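Local structure of xylan esterase 1 (Thermoanaerobacterium sp. 'JW/SL YS485', 3FCY) at residues Arg166-Asp171 against Thr254-Leu259; Ser235-Val240 against Thr272-Ile277. The protein probably hydrolyses acetyl esters, removing acetyl groups from xylan and, as in related CE7 esterases, from cephalosporin C. All blocks are in the same frame, centred on the assembly; numbering follows the deposited sequence.

Contact 1 of 2, residues Arg166-Asp171 against Thr254-Leu259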
ATOM      1  N   ARG A 166       1.765 -14.855  25.611  1.00 22.58           N
ATOM      2  CA  ARG A 166       1.505 -16.264  25.898  1.00 22.76           C
ATOM      3  C   ARG A 166       1.682 -16.518  27.402  1.00 24.69           C
ATOM      4  O   ARG A 166       2.782 -16.384  27.937  1.00 22.70           O
ATOM      5  CB  ARG A 166       2.462 -17.153  25.089  1.00 20.86           C
ATOM      6  CG  ARG A 166       2.133 -18.650  25.110  1.00 20.40           C
ATOM      7  CD  ARG A 166       0.740 -18.944  24.531  1.00 21.84           C
ATOM      8  NE  ARG A 166       0.597 -18.441  23.166  1.00 20.37           N
ATOM      9  CZ  ARG A 166       1.040 -19.059  22.073  1.00 21.68           C
ATOM     10  NH1 ARG A 166       1.660 -20.230  22.161  1.00 22.71           N
ATOM     11  NH2 ARG A 166       0.884 -18.488  20.883  1.00 21.47           N
ATOM     12  N   GLY A 167       0.590 -16.875  28.073  1.00 24.72           N
ATOM     13  CA  GLY A 167       0.635 -17.119  29.503  1.00 25.41           C
ATOM     14  C   GLY A 167       0.417 -15.845  30.305  1.00 27.39           C
ATOM     15  O   GLY A 167       0.551 -15.836  31.533  1.00 27.24           O
ATOM     16  N   LEU A 168       0.073 -14.763  29.616  1.00 27.73           N
ATOM     17  CA  LEU A 168      -0.157 -13.482  30.276  1.00 28.82           C
ATOM     18  C   LEU A 168      -1.360 -13.518  31.230  1.00 31.21           C
ATOM     19  O   LEU A 168      -1.351 -12.843  32.259  1.00 30.84           O
ATOM     20  CB  LEU A 168      -0.340 -12.379  29.228  1.00 27.79           C
ATOM     21  CG  LEU A 168      -0.499 -10.937  29.732  1.00 29.16           C
ATOM     22  CD1 LEU A 168       0.714 -10.528  30.562  1.00 27.44           C
ATOM     23  CD2 LEU A 168      -0.667 -10.007  28.547  1.00 27.32           C
ATOM     24  N   ASP A 169      -2.392 -14.292  30.893  1.00 32.50           N
ATOM     25  CA  ASP A 169      -3.570 -14.403  31.760  1.00 34.34           C
ATOM     26  C   ASP A 169      -3.436 -15.575  32.733  1.00 35.17           C
ATOM     27  O   ASP A 169      -4.378 -15.907  33.450  1.00 37.24           O
ATOM     28  CB  ASP A 169      -4.858 -14.597  30.946  1.00 34.11           C
ATOM     29  CG  ASP A 169      -5.296 -13.340  30.226  1.00 36.33           C
ATOM     30  OD1 ASP A 169      -5.066 -12.229  30.751  1.00 35.80           O
ATOM     31  OD2 ASP A 169      -5.892 -13.466  29.135  1.00 37.52           O
ATOM     32  N   ASP A 170      -2.271 -16.210  32.741  1.00 34.48           N
ATOM     33  CA  ASP A 170      -2.010 -17.334  33.636  1.00 35.00           C
ATOM     34  C   ASP A 170      -1.106 -16.769  34.738  1.00 34.59           C
ATOM     35  O   ASP A 170      -0.843 -15.565  34.766  1.00 33.21           O
ATOM     36  CB  ASP A 170      -1.235 -18.420  32.880  1.00 34.43           C
ATOM     37  CG  ASP A 170      -1.321 -19.781  33.546  1.00 35.94           C
ATOM     38  OD1 ASP A 170      -1.201 -19.853  34.787  1.00 33.77           O
ATOM     39  OD2 ASP A 170      -1.497 -20.784  32.818  1.00 36.52           O
ATOM     40  N   ASP A 171      -0.634 -17.617  35.648  1.00 34.58           N
ATOM     41  CA  ASP A 171       0.261 -17.136  36.697  1.00 35.63           C
ATOM     42  C   ASP A 171       1.538 -16.591  36.057  1.00 34.05           C
ATOM     43  O   ASP A 171       2.016 -17.137  35.061  1.00 33.05           O
ATOM     44  CB  ASP A 171       0.628 -18.260  37.664  1.00 40.00           C
ATOM     45  CG  ASP A 171       1.470 -17.765  38.826  1.00 43.47           C
ATOM     46  OD1 ASP A 171       0.920 -17.065  39.703  1.00 46.51           O
ATOM     47  OD2 ASP A 171       2.684 -18.059  38.857  1.00 46.05           O
ATOM     48  N   THR A 254      -1.491  -5.087  21.166  1.00 25.76           N
ATOM     49  CA  THR A 254      -2.714  -4.399  20.763  1.00 25.83           C
ATOM     50  C   THR A 254      -3.850  -5.425  20.704  1.00 24.94           C
ATOM     51  O   THR A 254      -4.952  -5.164  21.191  1.00 24.85           O
ATOM     52  CB  THR A 254      -2.551  -3.724  19.379  1.00 27.67           C
ATOM     53  OG1 THR A 254      -1.740  -2.551  19.517  1.00 28.39           O
ATOM     54  CG2 THR A 254      -3.914  -3.330  18.793  1.00 27.62           C
ATOM     55  N   ASP A 255      -3.575  -6.594  20.124  1.00 23.55           N
ATOM     56  CA  ASP A 255      -4.590  -7.644  20.027  1.00 24.33           C
ATOM     57  C   ASP A 255      -5.094  -8.011  21.417  1.00 25.76           C
ATOM     58  O   ASP A 255      -6.296  -8.191  21.629  1.00 24.66           O
ATOM     59  CB  ASP A 255      -4.027  -8.912  19.373  1.00 26.92           C
ATOM     60  CG  ASP A 255      -3.672  -8.721  17.905  1.00 30.15           C
ATOM     61  OD1 ASP A 255      -4.077  -7.703  17.307  1.00 31.28           O
ATOM     62  OD2 ASP A 255      -2.990  -9.608  17.351  1.00 33.36           O
ATOM     63  N   TYR A 256      -4.167  -8.135  22.362  1.00 24.37           N
ATOM     64  CA  TYR A 256      -4.537  -8.486  23.724  1.00 25.24           C
ATOM     65  C   TYR A 256      -5.563  -7.522  24.310  1.00 24.33           C
ATOM     66  O   TYR A 256      -6.615  -7.942  24.790  1.00 24.21           O
ATOM     67  CB  TYR A 256      -3.315  -8.513  24.640  1.00 25.82           C
ATOM     68  CG  TYR A 256      -3.702  -8.886  26.047  1.00 25.41           C
ATOM     69  CD1 TYR A 256      -3.915 -10.218  26.402  1.00 24.75           C
ATOM     70  CD2 TYR A 256      -3.946  -7.902  27.003  1.00 25.38           C
ATOM     71  CE1 TYR A 256      -4.365 -10.560  27.672  1.00 25.07           C
ATOM     72  CE2 TYR A 256      -4.398  -8.233  28.277  1.00 26.67           C
ATOM     73  CZ  TYR A 256      -4.606  -9.561  28.605  1.00 26.31           C
ATOM     74  OH  TYR A 256      -5.058  -9.886  29.863  1.00 27.74           O
ATOM     75  N   PHE A 257      -5.250  -6.231  24.287  1.00 24.25           N
ATOM     76  CA  PHE A 257      -6.163  -5.231  24.826  1.00 24.36           C
ATOM     77  C   PHE A 257      -7.503  -5.208  24.090  1.00 23.97           C
ATOM     78  O   PHE A 257      -8.562  -5.139  24.714  1.00 24.52           O
ATOM     79  CB  PHE A 257      -5.515  -3.844  24.780  1.00 25.92           C
ATOM     80  CG  PHE A 257      -4.582  -3.576  25.929  1.00 28.41           C
ATOM     81  CD1 PHE A 257      -5.083  -3.340  27.207  1.00 28.68           C
ATOM     82  CD2 PHE A 257      -3.200  -3.589  25.742  1.00 28.65           C
ATOM     83  CE1 PHE A 257      -4.221  -3.121  28.285  1.00 28.68           C
ATOM     84  CE2 PHE A 257      -2.332  -3.372  26.814  1.00 28.75           C
ATOM     85  CZ  PHE A 257      -2.843  -3.139  28.086  1.00 26.77           C
ATOM     86  N   ARG A 258      -7.457  -5.268  22.764  1.00 23.00           N
ATOM     87  CA  ARG A 258      -8.677  -5.249  21.967  1.00 23.72           C
ATOM     88  C   ARG A 258      -9.631  -6.369  22.364  1.00 24.09           C
ATOM     89  O   ARG A 258     -10.849  -6.174  22.420  1.00 24.40           O
ATOM     90  CB  ARG A 258      -8.343  -5.369  20.475  1.00 23.68           C
ATOM     91  CG  ARG A 258      -7.829  -4.078  19.827  1.00 21.67           C
ATOM     92  CD  ARG A 258      -7.342  -4.316  18.396  1.00 22.72           C
ATOM     93  NE  ARG A 258      -8.402  -4.737  17.482  1.00 23.52           N
ATOM     94  CZ  ARG A 258      -9.212  -3.907  16.825  1.00 24.52           C
ATOM     95  NH1 ARG A 258      -9.092  -2.593  16.972  1.00 21.85           N
ATOM     96  NH2 ARG A 258     -10.142  -4.393  16.014  1.00 22.27           N
ATOM     97  N   LEU A 259      -9.072  -7.537  22.659  1.00 22.74           N
ATOM     98  CA  LEU A 259      -9.876  -8.697  23.012  1.00 24.99           C
ATOM     99  C   LEU A 259     -10.172  -8.903  24.489  1.00 25.11           C
ATOM    100  O   LEU A 259     -11.270  -9.324  24.845  1.00 25.61           O
ATOM    101  CB  LEU A 259      -9.207  -9.965  22.483  1.00 23.28           C
ATOM    102  CG  LEU A 259      -9.048 -10.104  20.970  1.00 23.71           C
ATOM    103  CD1 LEU A 259      -8.054 -11.224  20.670  1.00 26.33           C
ATOM    104  CD2 LEU A 259     -10.398 -10.393  20.339  1.00 23.20           C
TER
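Y256 reaches from helix 251-260 to L168 and D169 on the loop 166-171; every close approach is between side chains, the CA atoms being 9.3 Å apart at their nearest (L168 and Y256). The bond from CA to CB of Y256 is directed at the loop. With CG anti to the backbone N (chi1 -180°), the ring extends away from the helix. Y256 CG lies 4.1 Å from L168 CD2, and Y256 CD1 is 3.9 Å from the same methyl. L168 CD2 sits 3.8 Å from the centroid of the Y256 ring and only 8° off the normal, a CH-pi contact centred over one face. Farther out, Y256 CE1 comes within 3.6 Å of D169 OD2, and Y256 CZ within 3.5 Å of D169 OD1. Y256 OH then donates to D169 OD1 at 2.5 Å. OD1 receives it on its syn lone pair, and the carboxylate plane is turned 47° from the ring. The OH also bonds R266 NH2, so one phenol oxygen links a carboxylate to a guanidinium. L168 and D169 are the middle residues of a type I turn from G167 to D170, which presents a methyl to the ring face and an acid to its edge. A phenylalanine in place of Y256 could still offer its face to L168, but D169 and R266 would probably lose the oxygen that joins them. In this alpha/beta-hydrolase fold, the loop before helix 176-192 is thus tied to a helix between strands 226-230 and 289-295 by an apolar contact over one ring face and a directed polar bond, probably strengthened by the arginine.

Contact 2 of 2, residues Ser235-Val240 against Thr272-Ile277; sequences SDYKRV and TKLGYI
Y237, in the first turn of helix 237-242, faces L274 of the 272-277 segment, with CA atoms 7.3 Å apart and no backbone hydrogen bond between the two segments. The tyrosine ring bridges this gap edge first: chi1 of -59° (CG beside the backbone N) swings it toward 274-277, and chi2 of -67° presents its CD2-CE2 edge. Along that edge Y237 CD2 touches L274 CB at 3.7 Å, and Y237 CE2 comes within 3.3 Å of L274 O, a carbonyl that already accepts I277 N at 3.1 Å. At the far end, Y237 OH donates to I277 O at 2.8 Å. The donor stands 48° out of the carbonyl plane, so no lone pair is met squarely. I277 CG1 adds an apolar neighbour 4.0 Å from Y237 CE2, and the Y237 side chain crosses both the L274 and I277 side chains at roughly a right angle. The contact joins two helical pieces of the segment between strands 226-230 and 289-295 of the alpha/beta-hydrolase fold. Buried as it is, the phenol has its polar end satisfied by a main-chain carbonyl, so the bond is likely to depend on where the backbone places I277 O, while the side chains of L274 and I277 pack alongside.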
ATOM      1  N   SER A 235      11.591  -5.070  24.782  1.00 23.59           N
ATOM      2  CA  SER A 235      12.018  -4.047  25.719  1.00 24.53           C
ATOM      3  C   SER A 235      11.079  -2.853  25.819  1.00 25.05           C
ATOM      4  O   SER A 235      10.627  -2.323  24.804  1.00 25.45           O
ATOM      5  CB  SER A 235      13.412  -3.546  25.326  1.00 25.54           C
ATOM      6  OG  SER A 235      13.799  -2.418  26.094  1.00 25.57           O
ATOM      7  N   ASP A 236      10.773  -2.445  27.049  1.00 23.77           N
ATOM      8  CA  ASP A 236       9.956  -1.257  27.270  1.00 23.25           C
ATOM      9  C   ASP A 236       8.607  -1.316  26.543  1.00 22.91           C
ATOM     10  O   ASP A 236       8.249  -0.402  25.805  1.00 21.07           O
ATOM     11  CB  ASP A 236      10.778  -0.057  26.790  1.00 24.19           C
ATOM     12  CG  ASP A 236      10.390   1.243  27.456  1.00 26.76           C
ATOM     13  OD1 ASP A 236       9.644   1.231  28.456  1.00 26.72           O
ATOM     14  OD2 ASP A 236      10.858   2.288  26.968  1.00 27.37           O
ATOM     15  N   TYR A 237       7.860  -2.391  26.772  1.00 23.06           N
ATOM     16  CA  TYR A 237       6.558  -2.597  26.131  1.00 24.04           C
ATOM     17  C   TYR A 237       5.633  -1.380  26.122  1.00 24.82           C
ATOM     18  O   TYR A 237       5.160  -0.975  25.065  1.00 24.55           O
ATOM     19  CB  TYR A 237       5.849  -3.788  26.785  1.00 22.23           C
ATOM     20  CG  TYR A 237       6.637  -5.079  26.677  1.00 22.17           C
ATOM     21  CD1 TYR A 237       6.853  -5.692  25.439  1.00 21.66           C
ATOM     22  CD2 TYR A 237       7.190  -5.674  27.809  1.00 22.16           C
ATOM     23  CE1 TYR A 237       7.603  -6.865  25.336  1.00 20.27           C
ATOM     24  CE2 TYR A 237       7.939  -6.843  27.719  1.00 21.10           C
ATOM     25  CZ  TYR A 237       8.142  -7.432  26.484  1.00 20.61           C
ATOM     26  OH  TYR A 237       8.889  -8.581  26.411  1.00 20.38           O
ATOM     27  N   LYS A 238       5.383  -0.800  27.293  1.00 25.38           N
ATOM     28  CA  LYS A 238       4.505   0.367  27.410  1.00 26.65           C
ATOM     29  C   LYS A 238       4.888   1.505  26.459  1.00 26.77           C
ATOM     30  O   LYS A 238       4.017   2.172  25.886  1.00 27.02           O
ATOM     31  CB  LYS A 238       4.512   0.875  28.856  1.00 28.24           C
ATOM     32  CG  LYS A 238       3.643   2.113  29.135  1.00 30.26           C
ATOM     33  CD  LYS A 238       2.157   1.786  29.161  1.00 33.35           C
ATOM     34  CE  LYS A 238       1.343   2.871  29.877  1.00 31.44           C
ATOM     35  NZ  LYS A 238       1.447   4.226  29.255  1.00 30.31           N
ATOM     36  N   ARG A 239       6.188   1.730  26.293  1.00 25.44           N
ATOM     37  CA  ARG A 239       6.669   2.784  25.406  1.00 24.15           C
ATOM     38  C   ARG A 239       6.206   2.531  23.973  1.00 23.60           C
ATOM     39  O   ARG A 239       5.737   3.442  23.292  1.00 22.41           O
ATOM     40  CB  ARG A 239       8.199   2.858  25.447  1.00 24.16           C
ATOM     41  CG  ARG A 239       8.806   3.853  24.471  1.00 24.03           C
ATOM     42  CD  ARG A 239       8.342   5.279  24.736  1.00 22.75           C
ATOM     43  NE  ARG A 239       9.012   6.221  23.844  1.00 25.00           N
ATOM     44  CZ  ARG A 239       8.707   7.511  23.740  1.00 28.22           C
ATOM     45  NH1 ARG A 239       7.734   8.029  24.480  1.00 30.36           N
ATOM     46  NH2 ARG A 239       9.372   8.284  22.889  1.00 29.04           N
ATOM     47  N   VAL A 240       6.348   1.290  23.521  1.00 24.93           N
ATOM     48  CA  VAL A 240       5.928   0.920  22.171  1.00 25.76           C
ATOM     49  C   VAL A 240       4.452   1.269  21.978  1.00 26.19           C
ATOM     50  O   VAL A 240       4.060   1.838  20.959  1.00 25.36           O
ATOM     51  CB  VAL A 240       6.106  -0.599  21.928  1.00 25.13           C
ATOM     52  CG1 VAL A 240       5.623  -0.964  20.525  1.00 25.89           C
ATOM     53  CG2 VAL A 240       7.564  -0.993  22.111  1.00 26.39           C
ATOM     54  N   THR A 272       2.617  -4.040  33.934  1.00 28.32           N
ATOM     55  CA  THR A 272       3.473  -4.359  35.073  1.00 27.99           C
ATOM     56  C   THR A 272       3.859  -5.828  34.971  1.00 28.11           C
ATOM     57  O   THR A 272       5.011  -6.197  35.197  1.00 28.37           O
ATOM     58  CB  THR A 272       2.750  -4.121  36.422  1.00 29.19           C
ATOM     59  OG1 THR A 272       2.472  -2.722  36.574  1.00 26.87           O
ATOM     60  CG2 THR A 272       3.612  -4.592  37.585  1.00 26.96           C
ATOM     61  N   LYS A 273       2.888  -6.666  34.626  1.00 27.53           N
ATOM     62  CA  LYS A 273       3.141  -8.092  34.483  1.00 26.63           C
ATOM     63  C   LYS A 273       4.124  -8.330  33.337  1.00 25.03           C
ATOM     64  O   LYS A 273       5.010  -9.187  33.432  1.00 23.61           O
ATOM     65  CB  LYS A 273       1.834  -8.835  34.231  1.00 26.35           C
ATOM     66  CG  LYS A 273       1.947 -10.334  34.394  1.00 29.46           C
ATOM     67  CD  LYS A 273       0.569 -10.962  34.479  1.00 31.35           C
ATOM     68  CE  LYS A 273       0.650 -12.464  34.694  1.00 31.59           C
ATOM     69  NZ  LYS A 273      -0.715 -13.045  34.823  1.00 33.18           N
ATOM     70  N   LEU A 274       3.973  -7.568  32.256  1.00 24.20           N
ATOM     71  CA  LEU A 274       4.884  -7.691  31.116  1.00 24.61           C
ATOM     72  C   LEU A 274       6.275  -7.232  31.560  1.00 23.57           C
ATOM     73  O   LEU A 274       7.282  -7.518  30.910  1.00 24.81           O
ATOM     74  CB  LEU A 274       4.401  -6.834  29.941  1.00 22.88           C
ATOM     75  CG  LEU A 274       3.152  -7.323  29.192  1.00 24.65           C
ATOM     76  CD1 LEU A 274       2.743  -6.296  28.148  1.00 22.96           C
ATOM     77  CD2 LEU A 274       3.434  -8.667  28.538  1.00 23.51           C
ATOM     78  N   GLY A 275       6.317  -6.511  32.675  1.00 24.64           N
ATOM     79  CA  GLY A 275       7.580  -6.029  33.204  1.00 25.44           C
ATOM     80  C   GLY A 275       8.515  -7.166  33.570  1.00 24.87           C
ATOM     81  O   GLY A 275       9.735  -6.998  33.582  1.00 27.01           O
ATOM     82  N   TYR A 276       7.951  -8.332  33.870  1.00 25.72           N
ATOM     83  CA  TYR A 276       8.756  -9.496  34.225  1.00 25.63           C
ATOM     84  C   TYR A 276       9.635  -9.959  33.074  1.00 26.26           C
ATOM     85  O   TYR A 276      10.705 -10.535  33.295  1.00 24.46           O
ATOM     86  CB  TYR A 276       7.864 -10.663  34.651  1.00 26.04           C
ATOM     87  CG  TYR A 276       7.233 -10.507  36.011  1.00 28.46           C
ATOM     88  CD1 TYR A 276       8.019 -10.404  37.162  1.00 29.77           C
ATOM     89  CD2 TYR A 276       5.849 -10.487  36.154  1.00 28.24           C
ATOM     90  CE1 TYR A 276       7.435 -10.290  38.426  1.00 28.90           C
ATOM     91  CE2 TYR A 276       5.257 -10.370  37.407  1.00 30.91           C
ATOM     92  CZ  TYR A 276       6.054 -10.274  38.538  1.00 29.46           C
ATOM     93  OH  TYR A 276       5.458 -10.160  39.773  1.00 30.03           O
ATOM     94  N   ILE A 277       9.182  -9.719  31.846  1.00 24.60           N
ATOM     95  CA  ILE A 277       9.943 -10.138  30.678  1.00 24.59           C
ATOM     96  C   ILE A 277      10.401  -8.965  29.823  1.00 25.53           C
ATOM     97  O   ILE A 277      10.579  -9.094  28.610  1.00 25.27           O
ATOM     98  CB  ILE A 277       9.131 -11.134  29.811  1.00 25.87           C
ATOM     99  CG1 ILE A 277       7.812 -10.499  29.360  1.00 25.36           C
ATOM    100  CG2 ILE A 277       8.858 -12.405  30.614  1.00 24.86           C
ATOM    101  CD1 ILE A 277       7.001 -11.379  28.425  1.00 25.69           C
TER

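In the fold
Both contacts are buried, but the centre of contact 2 is about 15 Å from the chain centre and no other subunit touches its segments, whereas that of contact 1 is about 21 Å away, where other residues of its segments meet two neighbouring subunits. Contact 2 lies wholly within, and contact 1 half within, the helical region between strands 226-230 and 289-295. Each relies on one tyrosine hydroxyl as donor, to a carboxylate in contact 1 and a main-chain carbonyl in contact 2. Helix 267-274 joins them: K273 NZ probably hydrogen-bonds both L168 O (2.7 Å) and D170 O (2.5 Å), and L168 CD1 packs on L274 CD2 at 3.9 Å.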